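Local coordinates for protein intimin (PDB 6TQD) that probably mediates the attachment of enteropathogenic Escherichia coli to host cells, through an extracellular passenger whose juncture domains are held extended, at residues A[150-154]-A[155-159]. Numbering follows the deposited sequence.
Sequences FNIVS and GTAVL
F150 meets L159 through the root of its side chain: CB of F150 lies 4.0 Å from CD1 of L159, while the ring leads off into the domain interior against V174. The same methyl of L159 also reaches the backbone, its CD1 standing 3.8 Å from N of N151, and lies against the peptide joining F150 and N151. I152 is the residue with contacts to G155, A157, V158 and L159. Its CG1 stays beside the backbone N (chi1 -66°), directed toward L159, and the extended chi2 (171°) carries CD1 on to A157 in the loop before the returning strand. CG1 of I152 packs 3.8 Å from CG of L159, the two side chains lying alongside each other and pointing opposite ways. Farther out, CD1 of I152 comes 3.4 Å from O of A157 and 4.0 Å from CB of A157. The other branch, CG2 of I152, lies 3.7 Å from O of G155. I152 thus packs against the inner side of the bend. V153 and S154 share V185 as their partner across the sheet, a classic beta bulge at the end of the strand; G155 follows and the chain reverses, the two segments running 160° apart. They belong to different sheets: strand 147-154 pairs with strand 182-189, whereas V158 pairs through its backbone with K177 of strand 171-177. The connection therefore passes from one sheet of the Ig-like sandwich to the other at its surface, where I152 touches V184 of strand 182-189 and, with A157 and L159, L176 of strand 171-177.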
loop_
_atom_site.group_PDB
_atom_site.type_symbol
_atom_site.label_atom_id
_atom_site.label_comp_id
_atom_site.label_asym_id
_atom_site.label_seq_id
_atom_site.Cartn_x
_atom_site.Cartn_y
_atom_site.Cartn_z
ATOM N N PHE A 150 15.968 8.779 10.202
ATOM C CA PHE A 150 15.723 8.014 11.415
ATOM C C PHE A 150 15.891 8.896 12.647
ATOM O O PHE A 150 16.806 9.724 12.711
ATOM C CB PHE A 150 16.683 6.826 11.546
ATOM C CG PHE A 150 16.662 5.903 10.362
ATOM C CD1 PHE A 150 17.775 5.796 9.542
ATOM C CD2 PHE A 150 15.552 5.128 10.082
ATOM C CE1 PHE A 150 17.766 4.946 8.466
ATOM C CE2 PHE A 150 15.534 4.283 8.995
ATOM C CZ PHE A 150 16.654 4.187 8.186
ATOM N N ASN A 151 15.011 8.716 13.627
ATOM C CA ASN A 151 15.038 9.537 14.828
ATOM C C ASN A 151 14.506 8.750 16.016
ATOM O O ASN A 151 13.576 7.957 15.878
ATOM C CB ASN A 151 14.192 10.805 14.638
ATOM C CG ASN A 151 14.807 11.772 13.650
ATOM O OD1 ASN A 151 14.405 11.828 12.485
ATOM N ND2 ASN A 151 15.797 12.530 14.104
ATOM N N ILE A 152 15.100 8.980 17.186
ATOM C CA ILE A 152 14.627 8.380 18.427
ATOM C C ILE A 152 13.514 9.272 18.976
ATOM O O ILE A 152 13.749 10.437 19.311
ATOM C CB ILE A 152 15.765 8.188 19.444
ATOM C CG1 ILE A 152 16.758 7.166 18.901
ATOM C CG2 ILE A 152 15.187 7.713 20.778
ATOM C CD1 ILE A 152 18.041 7.032 19.697
ATOM N N VAL A 153 12.298 8.729 19.042
ATOM C CA VAL A 153 11.141 9.486 19.505
ATOM C C VAL A 153 11.115 9.569 21.022
ATOM O O VAL A 153 10.767 10.612 21.596
ATOM C CB VAL A 153 9.851 8.845 18.957
ATOM C CG1 VAL A 153 8.632 9.573 19.489
ATOM C CG2 VAL A 153 9.868 8.819 17.441
ATOM N N SER A 154 11.444 8.472 21.694
ATOM C CA SER A 154 11.414 8.448 23.147
ATOM C C SER A 154 12.385 7.387 23.625
ATOM O O SER A 154 12.612 6.379 22.943
ATOM C CB SER A 154 10.013 8.122 23.678
ATOM O OG SER A 154 9.553 6.875 23.185
ATOM N N GLY A 155 12.927 7.607 24.808
ATOM C CA GLY A 155 13.905 6.713 25.398
ATOM C C GLY A 155 15.331 7.178 25.158
ATOM O O GLY A 155 15.597 8.140 24.435
ATOM N N THR A 156 16.267 6.460 25.789
ATOM C CA THR A 156 17.685 6.798 25.776
ATOM C C THR A 156 18.436 5.709 25.022
ATOM O O THR A 156 18.512 4.563 25.489
ATOM C CB THR A 156 18.211 6.904 27.207
ATOM O OG1 THR A 156 17.465 7.895 27.931
ATOM C CG2 THR A 156 19.694 7.263 27.207
ATOM N N ALA A 157 19.022 6.071 23.887
ATOM C CA ALA A 157 19.724 5.122 23.028
ATOM C C ALA A 157 20.528 5.916 22.005
ATOM O O ALA A 157 20.531 7.150 22.011
ATOM C CB ALA A 157 18.744 4.149 22.366
ATOM N N VAL A 158 21.203 5.194 21.110
ATOM C CA VAL A 158 22.056 5.802 20.091
ATOM C C VAL A 158 21.815 5.095 18.762
ATOM O O VAL A 158 21.910 3.862 18.682
ATOM C CB VAL A 158 23.549 5.703 20.472
ATOM C CG1 VAL A 158 24.406 6.395 19.427
ATOM C CG2 VAL A 158 23.801 6.283 21.863
ATOM N N LEU A 159 21.521 5.873 17.721
ATOM C CA LEU A 159 21.350 5.361 16.369
ATOM C C LEU A 159 22.686 5.368 15.638
ATOM O O LEU A 159 23.514 6.263 15.835
ATOM C CB LEU A 159 20.352 6.223 15.594
ATOM C CG LEU A 159 18.878 6.063 15.963
ATOM C CD1 LEU A 159 18.062 7.163 15.322
ATOM C CD2 LEU A 159 18.335 4.707 15.536
#